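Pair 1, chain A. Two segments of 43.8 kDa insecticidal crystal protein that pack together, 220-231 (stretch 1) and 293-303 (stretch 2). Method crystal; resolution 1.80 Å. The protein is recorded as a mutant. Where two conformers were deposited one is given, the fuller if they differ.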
# COMPACT_ATOMS: atom_id res chain seq x y z
N ALA A 220 -30.39 14.23 -20.29
CA ALA A 220 -31.19 14.20 -21.52
C ALA A 220 -31.27 15.60 -22.09
O ALA A 220 -31.66 16.53 -21.38
CB ALA A 220 -32.58 13.68 -21.24
N LEU A 221 -30.90 15.75 -23.35
CA LEU A 221 -30.95 17.04 -24.01
C LEU A 221 -31.90 17.09 -25.18
O LEU A 221 -31.96 16.17 -26.00
CB LEU A 221 -29.56 17.47 -24.50
CG LEU A 221 -28.54 17.73 -23.39
CD1 LEU A 221 -27.80 16.47 -23.07
CD2 LEU A 221 -27.58 18.82 -23.81
N ARG A 222 -32.61 18.20 -25.29
CA ARG A 222 -33.44 18.42 -26.45
C ARG A 222 -32.57 19.07 -27.54
O ARG A 222 -31.42 19.40 -27.29
CB ARG A 222 -34.63 19.34 -26.08
CG ARG A 222 -35.40 18.79 -24.88
CD ARG A 222 -36.86 19.26 -24.81
NE ARG A 222 -36.99 20.71 -24.69
CZ ARG A 222 -38.17 21.31 -24.59
NH1 ARG A 222 -39.26 20.58 -24.55
NH2 ARG A 222 -38.28 22.63 -24.52
N PRO A 223 -33.10 19.22 -28.75
CA PRO A 223 -32.35 19.89 -29.81
C PRO A 223 -31.90 21.30 -29.43
O PRO A 223 -32.63 22.06 -28.78
CB PRO A 223 -33.35 19.96 -30.98
CG PRO A 223 -34.28 18.83 -30.74
CD PRO A 223 -34.42 18.74 -29.21
N HIS A 224 -30.67 21.61 -29.81
CA HIS A 224 -30.14 22.97 -29.75
C HIS A 224 -30.14 23.57 -28.35
O HIS A 224 -30.64 24.66 -28.13
CB HIS A 224 -30.90 23.89 -30.74
CG HIS A 224 -30.72 23.51 -32.18
ND1 HIS A 224 -29.50 23.51 -32.82
CD2 HIS A 224 -31.63 23.10 -33.11
CE1 HIS A 224 -29.66 23.13 -34.07
NE2 HIS A 224 -30.94 22.87 -34.27
N GLU A 225 -29.58 22.86 -27.40
CA GLU A 225 -29.53 23.42 -26.06
C GLU A 225 -28.32 22.92 -25.32
O GLU A 225 -27.79 21.86 -25.65
CB GLU A 225 -30.79 23.07 -25.27
CG GLU A 225 -30.86 21.63 -24.79
CD GLU A 225 -31.97 21.46 -23.75
OE1 GLU A 225 -32.49 22.52 -23.33
OE2 GLU A 225 -32.35 20.32 -23.39
N LYS A 226 -27.88 23.71 -24.35
CA LYS A 226 -26.81 23.35 -23.44
C LYS A 226 -27.52 23.06 -22.13
O LYS A 226 -28.55 23.67 -21.83
CB LYS A 226 -25.85 24.52 -23.21
CG LYS A 226 -25.40 25.29 -24.47
CD LYS A 226 -24.23 26.25 -24.09
CE LYS A 226 -23.40 26.73 -25.30
NZ LYS A 226 -22.23 27.59 -24.86
N LYS A 227 -26.99 22.15 -21.35
CA LYS A 227 -27.64 21.83 -20.08
C LYS A 227 -26.56 21.73 -19.04
O LYS A 227 -25.55 21.08 -19.26
CB LYS A 227 -28.41 20.52 -20.19
CG LYS A 227 -29.74 20.52 -19.48
CD LYS A 227 -30.40 19.16 -19.53
CE LYS A 227 -31.90 19.25 -19.26
NZ LYS A 227 -32.52 17.89 -19.25
N SER A 228 -26.76 22.43 -17.94
CA SER A 228 -25.81 22.42 -16.85
C SER A 228 -26.16 21.26 -15.93
O SER A 228 -27.33 20.90 -15.79
CB SER A 228 -25.86 23.76 -16.09
OG SER A 228 -24.74 23.87 -15.23
N TYR A 229 -25.15 20.65 -15.34
CA TYR A 229 -25.40 19.55 -14.43
C TYR A 229 -24.24 19.36 -13.46
O TYR A 229 -23.18 20.01 -13.58
CB TYR A 229 -25.68 18.26 -15.20
CG TYR A 229 -24.48 17.65 -15.89
CD1 TYR A 229 -23.77 16.58 -15.31
CD2 TYR A 229 -24.05 18.12 -17.13
CE1 TYR A 229 -22.68 16.03 -15.94
CE2 TYR A 229 -22.94 17.56 -17.77
CZ TYR A 229 -22.26 16.51 -17.17
OH TYR A 229 -21.17 15.93 -17.81
N THR A 230 -24.44 18.48 -12.50
CA THR A 230 -23.40 18.20 -11.54
C THR A 230 -23.29 16.69 -11.34
O THR A 230 -24.29 15.98 -11.32
CB THR A 230 -23.72 18.91 -10.22
OG1 THR A 230 -22.67 18.71 -9.28
CG2 THR A 230 -24.92 18.27 -9.54
N TYR A 231 -22.07 16.21 -11.25
CA TYR A 231 -21.87 14.79 -10.96
C TYR A 231 -21.02 14.75 -9.71
O TYR A 231 -20.38 15.74 -9.36
CB TYR A 231 -21.21 14.02 -12.11
CG TYR A 231 -19.81 14.45 -12.44
CD1 TYR A 231 -18.72 13.89 -11.78
CD2 TYR A 231 -19.56 15.40 -13.42
CE1 TYR A 231 -17.45 14.27 -12.08
CE2 TYR A 231 -18.27 15.78 -13.73
CZ TYR A 231 -17.22 15.21 -13.05
OH TYR A 231 -15.92 15.56 -13.31
N TYR A 293 -17.32 15.17 -3.46
CA TYR A 293 -17.46 16.43 -4.23
C TYR A 293 -18.50 16.41 -5.34
O TYR A 293 -19.03 15.37 -5.69
CB TYR A 293 -16.12 16.81 -4.85
CG TYR A 293 -14.99 16.78 -3.87
CD1 TYR A 293 -14.07 15.73 -3.88
CD2 TYR A 293 -14.85 17.79 -2.91
CE1 TYR A 293 -13.04 15.69 -2.97
CE2 TYR A 293 -13.83 17.75 -2.00
CZ TYR A 293 -12.92 16.70 -2.03
OH TYR A 293 -11.90 16.65 -1.14
N GLN A 294 -18.78 17.60 -5.88
CA GLN A 294 -19.66 17.76 -7.05
C GLN A 294 -19.02 18.71 -8.04
O GLN A 294 -18.72 19.85 -7.71
CB GLN A 294 -21.02 18.29 -6.65
CG GLN A 294 -21.62 17.58 -5.47
CD GLN A 294 -23.11 17.35 -5.63
OE1 GLN A 294 -23.81 18.21 -6.16
NE2 GLN A 294 -23.60 16.20 -5.15
N GLU A 295 -18.78 18.24 -9.25
CA GLU A 295 -18.12 19.07 -10.23
C GLU A 295 -19.17 19.62 -11.16
O GLU A 295 -19.98 18.87 -11.72
CB GLU A 295 -17.08 18.28 -11.02
CG GLU A 295 -16.24 19.15 -11.95
CD GLU A 295 -15.47 20.24 -11.22
OE1 GLU A 295 -15.29 20.11 -9.99
OE2 GLU A 295 -15.05 21.23 -11.87
N GLN A 296 -19.18 20.93 -11.30
CA GLN A 296 -20.14 21.56 -12.21
C GLN A 296 -19.68 21.29 -13.62
O GLN A 296 -18.48 21.37 -13.92
CB GLN A 296 -20.20 23.07 -11.94
CG GLN A 296 -21.23 23.82 -12.78
CD GLN A 296 -21.27 25.30 -12.41
OE1 GLN A 296 -20.61 25.73 -11.46
NE2 GLN A 296 -22.06 26.08 -13.15
N SER A 297 -20.59 20.91 -14.51
CA SER A 297 -20.19 20.69 -15.87
C SER A 297 -21.30 21.06 -16.82
O SER A 297 -22.39 21.46 -16.39
CB SER A 297 -19.75 19.24 -16.11
OG SER A 297 -18.86 19.20 -17.22
N GLU A 298 -21.03 20.95 -18.10
CA GLU A 298 -22.01 21.36 -19.08
C GLU A 298 -21.97 20.41 -20.25
O GLU A 298 -20.90 19.89 -20.57
CB GLU A 298 -21.68 22.78 -19.55
CG GLU A 298 -22.89 23.70 -19.61
CD GLU A 298 -22.64 24.99 -20.38
OE1 GLU A 298 -21.66 25.05 -21.17
OE2 GLU A 298 -23.44 25.93 -20.21
N ILE A 299 -23.13 20.16 -20.86
CA ILE A 299 -23.22 19.40 -22.10
C ILE A 299 -23.87 20.29 -23.12
O ILE A 299 -24.91 20.90 -22.86
CB ILE A 299 -24.12 18.15 -22.01
CG1 ILE A 299 -23.71 17.22 -20.88
CG2 ILE A 299 -24.11 17.41 -23.35
CD1 ILE A 299 -22.25 16.78 -20.91
N ASP A 300 -23.28 20.34 -24.30
CA ASP A 300 -23.82 21.15 -25.38
C ASP A 300 -24.34 20.19 -26.46
O ASP A 300 -23.68 19.21 -26.76
CB ASP A 300 -22.68 21.99 -25.96
CG ASP A 300 -23.16 23.25 -26.64
OD1 ASP A 300 -24.23 23.24 -27.30
OD2 ASP A 300 -22.50 24.32 -26.59
N ASN A 301 -25.56 20.45 -26.96
CA ASN A 301 -26.13 19.72 -28.09
C ASN A 301 -26.58 20.68 -29.19
O ASN A 301 -27.75 21.11 -29.23
CB ASN A 301 -27.33 18.86 -27.69
CG ASN A 301 -28.02 18.28 -28.90
OD1 ASN A 301 -27.38 18.00 -29.90
ND2 ASN A 301 -29.33 18.12 -28.83
N PRO A 302 -25.66 20.98 -30.09
CA PRO A 302 -25.90 21.96 -31.15
C PRO A 302 -26.58 21.36 -32.36
O PRO A 302 -26.42 21.91 -33.44
CB PRO A 302 -24.49 22.38 -31.56
CG PRO A 302 -23.55 21.39 -30.97
CD PRO A 302 -24.33 20.36 -30.19
N THR A 303 -27.29 20.26 -32.21
CA THR A 303 -27.88 19.63 -33.38
C THR A 303 -29.40 19.72 -33.30
O THR A 303 -29.96 20.07 -32.28
CB THR A 303 -27.51 18.16 -33.42
OG1 THR A 303 -28.26 17.46 -32.43
CG2 THR A 303 -26.05 17.95 -32.98
O HOH W 1 -19.63 17.40 -19.10

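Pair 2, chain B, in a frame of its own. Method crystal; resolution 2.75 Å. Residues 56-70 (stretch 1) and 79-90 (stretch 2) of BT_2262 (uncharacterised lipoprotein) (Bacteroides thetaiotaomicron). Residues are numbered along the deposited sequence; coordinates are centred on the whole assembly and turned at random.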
# COMPACT_ATOMS: atom_id res chain seq x y z
N SER B 56 46.43 -43.49 -32.37
CA SER B 56 47.88 -43.57 -32.24
C SER B 56 48.53 -42.60 -33.21
O SER B 56 47.97 -42.29 -34.27
CB SER B 56 48.43 -44.97 -32.50
OG SER B 56 49.84 -44.93 -32.66
N VAL B 57 49.72 -42.14 -32.85
CA VAL B 57 50.46 -41.18 -33.64
C VAL B 57 51.68 -41.89 -34.19
O VAL B 57 52.60 -42.25 -33.44
CB VAL B 57 50.87 -39.96 -32.81
CG1 VAL B 57 51.70 -39.03 -33.64
CG2 VAL B 57 49.65 -39.25 -32.28
N ASP B 58 51.69 -42.11 -35.50
CA ASP B 58 52.83 -42.73 -36.17
C ASP B 58 53.76 -41.61 -36.62
O ASP B 58 53.56 -41.02 -37.68
CB ASP B 58 52.36 -43.58 -37.34
CG ASP B 58 53.47 -44.39 -37.95
OD1 ASP B 58 54.58 -44.39 -37.39
OD2 ASP B 58 53.22 -45.04 -38.98
N VAL B 59 54.76 -41.31 -35.81
CA VAL B 59 55.62 -40.19 -36.12
C VAL B 59 56.48 -40.45 -37.35
O VAL B 59 56.99 -39.51 -37.96
CB VAL B 59 56.51 -39.83 -34.91
CG1 VAL B 59 55.65 -39.37 -33.76
CG2 VAL B 59 57.33 -41.03 -34.50
N ASN B 60 56.64 -41.71 -37.74
CA ASN B 60 57.47 -42.07 -38.88
C ASN B 60 56.67 -42.19 -40.17
O ASN B 60 57.20 -42.69 -41.17
CB ASN B 60 58.22 -43.37 -38.61
CG ASN B 60 59.33 -43.21 -37.61
OD1 ASN B 60 59.25 -43.70 -36.48
ND2 ASN B 60 60.39 -42.52 -38.01
N THR B 61 55.41 -41.77 -40.18
CA THR B 61 54.57 -41.77 -41.37
C THR B 61 53.78 -40.48 -41.42
O THR B 61 52.90 -40.26 -40.59
CB THR B 61 53.62 -42.96 -41.38
OG1 THR B 61 54.36 -44.18 -41.49
CG2 THR B 61 52.66 -42.85 -42.55
N PRO B 62 54.06 -39.59 -42.37
CA PRO B 62 53.33 -38.32 -42.43
C PRO B 62 51.84 -38.54 -42.58
O PRO B 62 51.38 -39.53 -43.16
CB PRO B 62 53.92 -37.64 -43.66
CG PRO B 62 55.30 -38.20 -43.76
CD PRO B 62 55.20 -39.62 -43.30
N GLY B 63 51.07 -37.61 -42.03
CA GLY B 63 49.62 -37.66 -42.13
C GLY B 63 48.97 -36.97 -40.95
O GLY B 63 49.61 -36.21 -40.22
N ILE B 64 47.68 -37.26 -40.78
CA ILE B 64 46.87 -36.70 -39.71
C ILE B 64 46.48 -37.82 -38.75
O ILE B 64 45.92 -38.84 -39.18
CB ILE B 64 45.62 -36.00 -40.25
CG1 ILE B 64 45.99 -34.98 -41.32
CG2 ILE B 64 44.88 -35.31 -39.12
CD1 ILE B 64 44.80 -34.25 -41.88
N TYR B 65 46.75 -37.61 -37.47
CA TYR B 65 46.46 -38.59 -36.43
C TYR B 65 45.58 -37.93 -35.39
O TYR B 65 45.94 -36.89 -34.84
CB TYR B 65 47.74 -39.12 -35.81
CG TYR B 65 48.60 -39.88 -36.78
CD1 TYR B 65 48.35 -41.21 -37.06
CD2 TYR B 65 49.64 -39.25 -37.44
CE1 TYR B 65 49.12 -41.90 -37.96
CE2 TYR B 65 50.42 -39.94 -38.34
CZ TYR B 65 50.16 -41.26 -38.60
OH TYR B 65 50.93 -41.95 -39.50
N ASN B 66 44.42 -38.54 -35.13
CA ASN B 66 43.48 -38.06 -34.12
C ASN B 66 43.52 -38.96 -32.90
O ASN B 66 43.44 -40.19 -33.02
CB ASN B 66 42.06 -38.03 -34.68
CG ASN B 66 41.88 -36.97 -35.73
OD1 ASN B 66 41.47 -35.85 -35.43
ND2 ASN B 66 42.17 -37.31 -36.97
N LEU B 67 43.63 -38.35 -31.72
CA LEU B 67 43.59 -39.05 -30.45
C LEU B 67 42.36 -38.59 -29.69
O LEU B 67 42.10 -37.39 -29.60
CB LEU B 67 44.84 -38.78 -29.63
CG LEU B 67 46.19 -39.09 -30.26
CD1 LEU B 67 47.19 -38.04 -29.82
CD2 LEU B 67 46.66 -40.45 -29.83
N VAL B 68 41.60 -39.54 -29.16
CA VAL B 68 40.38 -39.24 -28.41
C VAL B 68 40.61 -39.60 -26.95
O VAL B 68 40.93 -40.75 -26.63
CB VAL B 68 39.17 -39.98 -28.99
CG1 VAL B 68 37.97 -39.79 -28.09
CG2 VAL B 68 38.86 -39.44 -30.35
N TYR B 69 40.45 -38.62 -26.08
CA TYR B 69 40.62 -38.79 -24.64
C TYR B 69 39.25 -38.87 -23.99
O TYR B 69 38.37 -38.06 -24.29
CB TYR B 69 41.40 -37.63 -24.04
CG TYR B 69 42.80 -37.45 -24.54
CD1 TYR B 69 43.05 -36.82 -25.74
CD2 TYR B 69 43.88 -37.87 -23.79
CE1 TYR B 69 44.33 -36.63 -26.19
CE2 TYR B 69 45.16 -37.68 -24.23
CZ TYR B 69 45.37 -37.06 -25.43
OH TYR B 69 46.65 -36.88 -25.87
N ALA B 70 39.07 -39.82 -23.08
CA ALA B 70 37.78 -39.96 -22.44
C ALA B 70 37.93 -40.56 -21.05
O ALA B 70 38.82 -41.37 -20.79
CB ALA B 70 36.83 -40.83 -23.27
N LYS B 79 32.85 -37.92 -20.41
CA LYS B 79 33.25 -36.65 -20.98
C LYS B 79 34.51 -36.88 -21.80
O LYS B 79 35.34 -37.73 -21.46
CB LYS B 79 33.49 -35.58 -19.91
CG LYS B 79 32.31 -35.35 -18.99
CD LYS B 79 31.94 -33.88 -18.87
CE LYS B 79 33.16 -33.02 -18.56
NZ LYS B 79 32.86 -31.57 -18.48
N THR B 80 34.65 -36.14 -22.89
CA THR B 80 35.71 -36.42 -23.84
C THR B 80 36.25 -35.13 -24.43
O THR B 80 35.58 -34.09 -24.42
CB THR B 80 35.21 -37.32 -24.96
OG1 THR B 80 36.33 -37.79 -25.71
CG2 THR B 80 34.30 -36.54 -25.89
N PHE B 81 37.47 -35.21 -24.95
CA PHE B 81 38.06 -34.13 -25.75
C PHE B 81 38.99 -34.75 -26.79
O PHE B 81 39.46 -35.87 -26.63
CB PHE B 81 38.78 -33.08 -24.88
CG PHE B 81 40.04 -33.57 -24.20
CD1 PHE B 81 41.25 -33.57 -24.87
CD2 PHE B 81 40.02 -33.94 -22.88
CE1 PHE B 81 42.41 -33.98 -24.24
CE2 PHE B 81 41.18 -34.35 -22.25
CZ PHE B 81 42.37 -34.37 -22.94
N THR B 82 39.22 -34.00 -27.87
CA THR B 82 40.05 -34.47 -28.98
C THR B 82 41.35 -33.70 -29.07
O THR B 82 41.38 -32.49 -28.83
CB THR B 82 39.33 -34.33 -30.32
OG1 THR B 82 37.95 -34.66 -30.16
CG2 THR B 82 39.96 -35.27 -31.33
N ARG B 83 42.41 -34.40 -29.44
CA ARG B 83 43.69 -33.78 -29.75
C ARG B 83 44.17 -34.33 -31.08
O ARG B 83 44.23 -35.55 -31.27
CB ARG B 83 44.72 -34.05 -28.65
CG ARG B 83 45.99 -33.26 -28.81
CD ARG B 83 46.91 -33.58 -27.67
NE ARG B 83 46.71 -32.69 -26.54
CZ ARG B 83 46.85 -33.06 -25.27
NH1 ARG B 83 47.18 -34.30 -24.98
NH2 ARG B 83 46.67 -32.19 -24.30
N THR B 84 44.51 -33.43 -32.00
CA THR B 84 44.89 -33.78 -33.36
C THR B 84 46.38 -33.52 -33.57
O THR B 84 46.84 -32.40 -33.35
CB THR B 84 44.08 -32.98 -34.37
OG1 THR B 84 42.69 -33.08 -34.06
CG2 THR B 84 44.32 -33.52 -35.76
N VAL B 85 47.10 -34.53 -34.03
CA VAL B 85 48.54 -34.44 -34.23
C VAL B 85 48.84 -34.59 -35.71
O VAL B 85 48.39 -35.55 -36.33
CB VAL B 85 49.29 -35.50 -33.40
CG1 VAL B 85 50.76 -35.48 -33.74
CG2 VAL B 85 49.10 -35.24 -31.94
N TYR B 86 49.62 -33.65 -36.26
CA TYR B 86 49.98 -33.63 -37.67
C TYR B 86 51.48 -33.88 -37.84
O TYR B 86 52.29 -33.44 -37.03
CB TYR B 86 49.62 -32.29 -38.31
CG TYR B 86 48.18 -31.87 -38.16
CD1 TYR B 86 47.76 -31.16 -37.04
CD2 TYR B 86 47.25 -32.13 -39.16
CE1 TYR B 86 46.45 -30.75 -36.91
CE2 TYR B 86 45.94 -31.72 -39.04
CZ TYR B 86 45.54 -31.04 -37.91
OH TYR B 86 44.24 -30.63 -37.77
N VAL B 87 51.83 -34.57 -38.92
CA VAL B 87 53.20 -35.00 -39.17
C VAL B 87 53.67 -34.44 -40.51
O VAL B 87 52.97 -34.57 -41.52
CB VAL B 87 53.32 -36.53 -39.16
CG1 VAL B 87 54.77 -36.94 -39.18
CG2 VAL B 87 52.65 -37.08 -37.94
N ALA B 88 54.87 -33.85 -40.53
CA ALA B 88 55.41 -33.24 -41.73
C ALA B 88 56.11 -34.28 -42.61
O ALA B 88 56.04 -35.48 -42.35
CB ALA B 88 56.36 -32.11 -41.36
N ASP B 89 56.78 -33.83 -43.66
CA ASP B 89 57.40 -34.71 -44.63
C ASP B 89 58.91 -34.79 -44.52
O ASP B 89 59.51 -35.63 -45.21
CB ASP B 89 57.03 -34.26 -46.05
CG ASP B 89 57.48 -35.24 -47.12
OD1 ASP B 89 56.73 -36.19 -47.40
OD2 ASP B 89 58.57 -35.05 -47.68
N ASN B 90 59.53 -33.93 -43.71
CA ASN B 90 60.97 -33.89 -43.43
C ASN B 90 61.73 -33.09 -44.47
O ASN B 90 62.74 -32.45 -44.14
CB ASN B 90 61.57 -35.30 -43.31
CG ASN B 90 62.29 -35.52 -42.01
OD1 ASN B 90 62.16 -34.73 -41.07
ND2 ASN B 90 63.05 -36.60 -41.93

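Pair 1 and pair 2 are each built from two neighbouring antiparallel strands, preceded by a short strand and loop in pair 1 and by a turn-containing loop in pair 2. The N-to-C directions make angles of 162° and 159°, the axes approach to 4.7 and 4.8 Å, and fourteen central residues superpose with an RMSD of 0.8 Å. The register is common to both: Lys A227 with Ile A299 matches Tyr B65 with Val B85, and Tyr A229 with Ser A297 matches Leu B67 with Arg B83, all of them hydrogen-bonded pairs. These central rungs are equivalent: Lys A227 N to Ile A299 O and Tyr B65 N to Val B85 O are both 2.9 Å.

The face that carries these residues shows how the side chains differ. Ile A299 and Val B85 coincide most closely, their side-chain centres 0.5 Å apart, and both are branched apolar residues met from the first stretch. In pair 1, Leu A221 CD2 lies 3.8 Å from Ile A299 CG2, and Tyr A229 CE2 approaches Ile A299 CG1 to 3.2 Å. In pair 2, Leu B67, the counterpart of Tyr A229, places CD1 4.0 Å from Val B85 CG2, while Val B57 CG1 lies 3.7 Å from Val B85 CG1.

One step along, the Tyr A229 ring covers small Ser A297, whose CB sits over the ring face 4.2 Å from the centroid of the Tyr A229 ring. A water bridges the two side chains, 2.5 Å from Tyr A229 OH and 2.7 Å from Ser A297 OG. In pair 2 the bulk is redistributed: Leu B67 is the smaller partner, and Arg B83 extends to Tyr B69, with a weak hydrogen bond from Arg B83 NH1 to Tyr B69 OH (2.8 Å).

At the next matched position, Glu A295 and Phe B81 both meet a tyrosine. Glu A295 CB lies over the Tyr A231 ring, 4.1 Å from its centroid; Phe B81 instead receives Tyr B69 CB over its own face, 3.7 Å from the Phe B81 centroid, and the two rings are nearly parallel but slid apart.

Toward the other end, Asn A301 matches Val B87. The asparagine ties down the preceding loop through a hydrogen bond from Asn A301 ND2 to Arg A222 O (2.9 Å), whereas the Val B87 side chain packs without hydrogen bonds, its CG2 3.6 Å from Tyr B65 CE2. Lys A227 NZ and Tyr B65 OH both donate back to carbonyls, Ala A220 O (2.7 Å) and Thr B61 O (2.8 Å) respectively. Glu A225 corresponds to Gly B63, whose backbone angles by themselves call for glycine.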